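Cystathionine gamma-lyase (Saccharomyces cerevisiae, PDB 1N8P) is a pyridoxal-5'-phosphate-dependent enzyme of the Cys/Met metabolism family that holds pyridoxal-5'-phosphate at the ends of inner strands of a mixed beta-sheet. Local coordinates at residues A66-Q71 against V197-T202; V177-L182 against S187-F192. All coordinates share one frame; numbering follows the deposited sequence.

Contact 1. Residues A66-Q71 against V197-T202; sequences ALENAQ and VVHSAT. With PLP (pyridoxal-5'-phosphate), chain E.
Glu68 reaches from the end of helix 55-67 to His199 on strand 196-200, making a buried helix-to-sheet contact whose core is a His-carboxylate hydrogen bond. The strand belongs to the seven-stranded mixed sheet of the PLP-binding domain, in the fold shared by this family and the aminotransferases. Helix 55-67 closes with a Schellman motif: Asn69, with positive phi, is the C-prime residue, and Asn69 N bonds to Ala66 O at 3.1 Å. Glu68 is the first residue to leave helical geometry, and its side chain heads for the strand. With CG anti to the backbone N (chi1 -154°) and a bend at chi2, the chain passes Val197 at a slant and brings its carboxylate to the imidazole edge. Glu68 CG packs on Val197 CG2 at 3.6 Å. Val197 and His199, on alternate strand positions, face Glu68, whereas Val198 between them points away. Weak hydrogen bonds from Asn179 to OE1 and from Asn188 to OE2 give the buried carboxylate further partners. At the far end of the strand, Ser200 OG donates to PLP O4P at 2.7 Å. Within the contact, His199 NE2 donates to Glu68 OE1 at 2.7 Å, with the N-H...O angle at 153°; OE1 lies near the ring plane, but the donor comes from above the carboxylate plane, 39° out of it.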
loop_
_atom_site.group_PDB
_atom_site.type_symbol
_atom_site.label_atom_id
_atom_site.label_comp_id
_atom_site.label_asym_id
_atom_site.label_seq_id
_atom_site.Cartn_x
_atom_site.Cartn_y
_atom_site.Cartn_z
ATOM N N ALA A 66 -24.665 -7.583 2.039
ATOM C CA ALA A 66 -25.250 -7.828 3.356
ATOM C C ALA A 66 -25.759 -6.560 3.976
ATOM O O ALA A 66 -26.840 -6.533 4.552
ATOM C CB ALA A 66 -24.221 -8.456 4.289
ATOM N N LEU A 67 -24.978 -5.494 3.886
ATOM C CA LEU A 67 -25.417 -4.245 4.502
ATOM C C LEU A 67 -26.590 -3.716 3.684
ATOM O O LEU A 67 -27.478 -3.023 4.199
ATOM C CB LEU A 67 -24.266 -3.224 4.546
ATOM C CG LEU A 67 -22.946 -3.584 5.248
ATOM C CD1 LEU A 67 -22.041 -2.365 5.187
ATOM C CD2 LEU A 67 -23.167 -4.002 6.691
ATOM N N GLU A 68 -26.611 -4.074 2.405
ATOM C CA GLU A 68 -27.681 -3.626 1.538
ATOM C C GLU A 68 -28.864 -4.587 1.546
ATOM O O GLU A 68 -29.727 -4.508 0.675
ATOM C CB GLU A 68 -27.171 -3.466 0.125
ATOM C CG GLU A 68 -27.963 -2.464 -0.674
ATOM C CD GLU A 68 -27.972 -1.095 -0.011
ATOM O OE1 GLU A 68 -26.931 -0.414 -0.029
ATOM O OE2 GLU A 68 -29.026 -0.696 0.543
ATOM N N ASN A 69 -28.910 -5.476 2.541
ATOM C CA ASN A 69 -29.975 -6.474 2.684
ATOM C C ASN A 69 -30.200 -7.112 1.355
ATOM O O ASN A 69 -31.327 -7.209 0.908
ATOM C CB ASN A 69 -31.286 -5.833 3.132
ATOM C CG ASN A 69 -32.350 -6.866 3.467
ATOM O OD1 ASN A 69 -32.037 -7.910 4.028
ATOM N ND2 ASN A 69 -33.606 -6.571 3.148
ATOM N N ALA A 70 -29.124 -7.546 0.720
ATOM C CA ALA A 70 -29.221 -8.132 -0.600
ATOM C C ALA A 70 -28.480 -9.449 -0.769
ATOM O O ALA A 70 -27.534 -9.766 -0.054
ATOM C CB ALA A 70 -28.723 -7.126 -1.639
ATOM N N GLN A 71 -28.916 -10.211 -1.753
ATOM C CA GLN A 71 -28.300 -11.487 -2.018
ATOM C C GLN A 71 -26.967 -11.352 -2.753
ATOM O O GLN A 71 -26.029 -12.104 -2.488
ATOM C CB GLN A 71 -29.270 -12.355 -2.832
ATOM C CG GLN A 71 -30.436 -12.922 -2.023
ATOM C CD GLN A 71 -29.985 -13.972 -1.048
ATOM O OE1 GLN A 71 -29.433 -15.002 -1.445
ATOM N NE2 GLN A 71 -30.201 -13.717 0.242
ATOM N N VAL A 197 -29.330 -1.608 -6.648
ATOM C CA VAL A 197 -28.860 -0.508 -5.801
ATOM C C VAL A 197 -27.457 -0.214 -6.249
ATOM O O VAL A 197 -26.614 -1.108 -6.233
ATOM C CB VAL A 197 -28.709 -0.888 -4.348
ATOM C CG1 VAL A 197 -29.492 0.084 -3.501
ATOM C CG2 VAL A 197 -29.136 -2.306 -4.126
ATOM N N VAL A 198 -27.207 1.030 -6.637
ATOM C CA VAL A 198 -25.878 1.461 -7.087
ATOM C C VAL A 198 -25.246 2.381 -6.033
ATOM O O VAL A 198 -25.949 3.089 -5.320
ATOM C CB VAL A 198 -25.974 2.239 -8.411
ATOM C CG1 VAL A 198 -24.666 2.854 -8.736
ATOM C CG2 VAL A 198 -26.374 1.321 -9.522
ATOM N N HIS A 199 -23.927 2.354 -5.913
ATOM C CA HIS A 199 -23.239 3.215 -4.962
ATOM C C HIS A 199 -21.923 3.621 -5.531
ATOM O O HIS A 199 -21.294 2.883 -6.291
ATOM C CB HIS A 199 -22.873 2.514 -3.689
ATOM C CG HIS A 199 -24.019 2.233 -2.784
ATOM N ND1 HIS A 199 -24.395 3.098 -1.783
ATOM C CD2 HIS A 199 -24.799 1.136 -2.650
ATOM C CE1 HIS A 199 -25.353 2.546 -1.064
ATOM N NE2 HIS A 199 -25.616 1.355 -1.568
ATOM N N SER A 200 -21.520 4.820 -5.152
ATOM C CA SER A 200 -20.227 5.329 -5.506
ATOM C C SER A 200 -19.598 5.099 -4.121
ATOM O O SER A 200 -19.908 5.816 -3.162
ATOM C CB SER A 200 -20.332 6.797 -5.830
ATOM O OG SER A 200 -19.064 7.269 -6.170
ATOM N N ALA A 201 -18.776 4.054 -4.001
ATOM C CA ALA A 201 -18.161 3.697 -2.730
ATOM C C ALA A 201 -17.070 4.674 -2.339
ATOM O O ALA A 201 -16.425 4.532 -1.286
ATOM C CB ALA A 201 -17.603 2.264 -2.804
ATOM N N THR A 202 -16.860 5.652 -3.216
ATOM C CA THR A 202 -15.880 6.712 -3.029
ATOM C C THR A 202 -16.333 7.581 -1.887
ATOM O O THR A 202 -15.550 8.106 -1.120
ATOM C CB THR A 202 -15.808 7.620 -4.244
ATOM O OG1 THR A 202 -15.506 6.832 -5.404
ATOM C CG2 THR A 202 -14.755 8.704 -4.033
HETATM N N1 PLP E . -22.929 9.231 -8.468
HETATM C C2 PLP E . -23.130 10.017 -7.353
HETATM C C2A PLP E . -24.574 10.092 -6.869
HETATM C C3 PLP E . -21.920 10.672 -6.777
HETATM O O3 PLP E . -22.214 11.389 -5.665
HETATM C C4 PLP E . -20.637 10.487 -7.377
HETATM C C4A PLP E . -19.427 11.183 -6.818
HETATM C C5 PLP E . -20.572 9.610 -8.580
HETATM C C6 PLP E . -21.713 9.009 -9.082
HETATM C C5A PLP E . -19.190 9.329 -9.192
HETATM O O4P PLP E . -18.575 8.156 -8.692
HETATM P P PLP E . -17.201 7.692 -9.276
HETATM O O1P PLP E . -16.803 6.635 -8.379
HETATM O O2P PLP E . -16.283 8.895 -9.198
HETATM O O3P PLP E . -17.526 7.330 -10.647
#

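Contact 2. Residues V177-L182 against S187-F192; sequences VDNTFL and SNPLNF. With PLP (pyridoxal-5'-phosphate), chain E.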
loop_
_atom_site.group_PDB
_atom_site.type_symbol
_atom_site.label_atom_id
_atom_site.label_comp_id
_atom_site.label_asym_id
_atom_site.label_seq_id
_atom_site.Cartn_x
_atom_site.Cartn_y
_atom_site.Cartn_z
ATOM N N VAL A 177 -31.740 2.264 -8.236
ATOM C CA VAL A 177 -31.716 3.401 -7.306
ATOM C C VAL A 177 -30.307 3.676 -6.786
ATOM O O VAL A 177 -29.662 2.779 -6.225
ATOM C CB VAL A 177 -32.636 3.183 -6.115
ATOM C CG1 VAL A 177 -32.473 4.306 -5.122
ATOM C CG2 VAL A 177 -34.068 3.157 -6.572
ATOM N N ASP A 178 -29.843 4.916 -7.014
ATOM C CA ASP A 178 -28.525 5.409 -6.600
ATOM C C ASP A 178 -28.683 5.757 -5.154
ATOM O O ASP A 178 -29.307 6.760 -4.841
ATOM C CB ASP A 178 -28.156 6.683 -7.352
ATOM C CG ASP A 178 -26.677 6.994 -7.285
ATOM O OD1 ASP A 178 -26.107 7.056 -6.177
ATOM O OD2 ASP A 178 -26.070 7.179 -8.354
ATOM N N ASN A 179 -28.078 4.944 -4.292
ATOM C CA ASN A 179 -28.160 5.064 -2.840
ATOM C C ASN A 179 -26.894 5.629 -2.218
ATOM O O ASN A 179 -26.713 5.492 -1.006
ATOM C CB ASN A 179 -28.435 3.646 -2.309
ATOM C CG ASN A 179 -28.770 3.584 -0.833
ATOM O OD1 ASN A 179 -29.514 4.393 -0.307
ATOM N ND2 ASN A 179 -28.250 2.565 -0.168
ATOM N N THR A 180 -26.026 6.249 -3.031
ATOM C CA THR A 180 -24.746 6.833 -2.569
ATOM C C THR A 180 -24.814 7.779 -1.344
ATOM O O THR A 180 -24.206 7.505 -0.302
ATOM C CB THR A 180 -24.012 7.590 -3.753
ATOM O OG1 THR A 180 -23.475 6.639 -4.698
ATOM C CG2 THR A 180 -22.877 8.490 -3.220
ATOM N N PHE A 181 -25.557 8.877 -1.481
ATOM C CA PHE A 181 -25.738 9.894 -0.427
ATOM C C PHE A 181 -26.307 9.481 0.917
ATOM O O PHE A 181 -26.078 10.153 1.918
ATOM C CB PHE A 181 -26.616 11.031 -0.943
ATOM C CG PHE A 181 -25.958 11.879 -1.986
ATOM C CD1 PHE A 181 -24.886 11.392 -2.725
ATOM C CD2 PHE A 181 -26.452 13.157 -2.263
ATOM C CE1 PHE A 181 -24.320 12.159 -3.721
ATOM C CE2 PHE A 181 -25.891 13.930 -3.260
ATOM C CZ PHE A 181 -24.818 13.428 -3.995
ATOM N N LEU A 182 -27.103 8.428 0.957
ATOM C CA LEU A 182 -27.647 8.000 2.241
ATOM C C LEU A 182 -26.854 6.811 2.774
ATOM O O LEU A 182 -26.684 6.688 3.975
ATOM C CB LEU A 182 -29.122 7.635 2.113
ATOM C CG LEU A 182 -30.108 8.770 1.809
ATOM C CD1 LEU A 182 -31.501 8.174 1.599
ATOM C CD2 LEU A 182 -30.142 9.774 2.967
ATOM N N SER A 187 -30.587 3.726 4.458
ATOM C CA SER A 187 -31.648 3.165 3.655
ATOM C C SER A 187 -31.276 1.949 2.830
ATOM O O SER A 187 -30.119 1.736 2.477
ATOM C CB SER A 187 -32.185 4.248 2.740
ATOM O OG SER A 187 -33.241 3.750 1.943
ATOM N N ASN A 188 -32.289 1.156 2.509
ATOM C CA ASN A 188 -32.119 -0.067 1.722
ATOM C C ASN A 188 -33.171 -0.141 0.619
ATOM O O ASN A 188 -34.161 -0.881 0.749
ATOM C CB ASN A 188 -32.244 -1.297 2.624
ATOM C CG ASN A 188 -31.064 -1.469 3.534
ATOM O OD1 ASN A 188 -31.143 -2.180 4.527
ATOM N ND2 ASN A 188 -29.952 -0.840 3.191
ATOM N N PRO A 189 -32.951 0.610 -0.484
ATOM C CA PRO A 189 -33.852 0.676 -1.634
ATOM C C PRO A 189 -34.436 -0.645 -2.136
ATOM O O PRO A 189 -35.535 -0.640 -2.678
ATOM C CB PRO A 189 -33.010 1.408 -2.687
ATOM C CG PRO A 189 -32.190 2.318 -1.862
ATOM C CD PRO A 189 -31.755 1.443 -0.723
ATOM N N LEU A 190 -33.738 -1.768 -1.975
ATOM C CA LEU A 190 -34.322 -3.036 -2.450
ATOM C C LEU A 190 -35.639 -3.302 -1.716
ATOM O O LEU A 190 -36.630 -3.684 -2.336
ATOM C CB LEU A 190 -33.376 -4.222 -2.247
ATOM C CG LEU A 190 -32.051 -4.084 -2.973
ATOM C CD1 LEU A 190 -31.301 -5.423 -2.976
ATOM C CD2 LEU A 190 -32.333 -3.569 -4.377
ATOM N N ASN A 191 -35.651 -3.071 -0.403
ATOM C CA ASN A 191 -36.845 -3.263 0.406
ATOM C C ASN A 191 -37.939 -2.335 -0.039
ATOM O O ASN A 191 -38.890 -2.106 0.690
ATOM C CB ASN A 191 -36.562 -2.980 1.871
ATOM C CG ASN A 191 -35.463 -3.824 2.409
ATOM O OD1 ASN A 191 -34.992 -4.741 1.730
ATOM N ND2 ASN A 191 -35.035 -3.537 3.639
ATOM N N PHE A 192 -37.813 -1.781 -1.229
ATOM C CA PHE A 192 -38.832 -0.862 -1.711
ATOM C C PHE A 192 -39.079 -1.031 -3.197
ATOM O O PHE A 192 -39.414 -0.067 -3.890
ATOM C CB PHE A 192 -38.444 0.592 -1.419
ATOM C CG PHE A 192 -38.236 0.882 0.047
ATOM C CD1 PHE A 192 -36.990 0.671 0.643
ATOM C CD2 PHE A 192 -39.293 1.341 0.836
ATOM C CE1 PHE A 192 -36.801 0.911 1.986
ATOM C CE2 PHE A 192 -39.123 1.588 2.204
ATOM C CZ PHE A 192 -37.881 1.376 2.786
HETATM N N1 PLP E . -22.929 9.231 -8.468
HETATM C C2 PLP E . -23.130 10.017 -7.353
HETATM C C2A PLP E . -24.574 10.092 -6.869
HETATM C C3 PLP E . -21.920 10.672 -6.777
HETATM O O3 PLP E . -22.214 11.389 -5.665
HETATM C C4 PLP E . -20.637 10.487 -7.377
HETATM C C4A PLP E . -19.427 11.183 -6.818
HETATM C C5 PLP E . -20.572 9.610 -8.580
HETATM C C6 PLP E . -21.713 9.009 -9.082
HETATM C C5A PLP E . -19.190 9.329 -9.192
HETATM O O4P PLP E . -18.575 8.156 -8.692
HETATM P P PLP E . -17.201 7.692 -9.276
HETATM O O1P PLP E . -16.803 6.635 -8.379
HETATM O O2P PLP E . -16.283 8.895 -9.198
HETATM O O3P PLP E . -17.526 7.330 -10.647
#
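Pro189 presses its ring against Val177 and Asn179, and this is the dense part of a contact between the end of strand 174-178 and the loop that follows helix 183-186. Its CB lies 3.8 Å from Val177 CG1, the methyl branch that chi1 (174°) places anti to the backbone N. Further round the same ring, Pro189 CD meets Asn179 CG at 3.7 Å, so the proline bridges an apolar side chain and an amide. Ile157 of helix 157-167 touches both Val177 and Pro189.

Toward Leu182 the fit slackens: Leu182 CD1 approaches Ser187 CB at 4.1 Å, and the bond from Asn179 ND2 to Ser187 O is weak at 3.3 Å. Ser187 OG turns to Gln298 O instead. The segments are the two ends of a strand-helix-loop connection, five residues apart in sequence, within the PLP-binding fold. The strand end also carries an Asx turn: Asp178 OD1 accepts Thr180 N through its anti lone pair and Thr180 OG1 on its syn side, at 3.0 Å for the hydroxyl. These two bonds help fix the carboxylate's rotation beside PLP, where Asp178 OD2 lies 3.8 Å from PLP N1. The loop's far end is looser, with Asn191 exposed and Leu190 and Phe192 partly so; there Asn191 N bonds to Asn188 O at 2.9 Å.

Both contacts are buried, with centres 8 Å apart, and both use the central sheet, where strands 196-200 and 174-178 are parallel neighbours. Contact 2 is nested in the chain loop that contact 1 closes. Contact 1 is the longer-range of the two and turns on a polar pair, a carboxylate and an imidazole, with Val197 packed beside it; contact 2 is local and mainly apolar, built round a proline. They also meet directly: Asn69 ND2 lies 2.7 Å from Asn191 OD1 at the more exposed end, and Ser200 N lies 2.7 Å from Thr180 OG1 nearer PLP, both probable hydrogen bonds. Each strand also supplies a residue to the PLP pocket, Asp178 and Ser200.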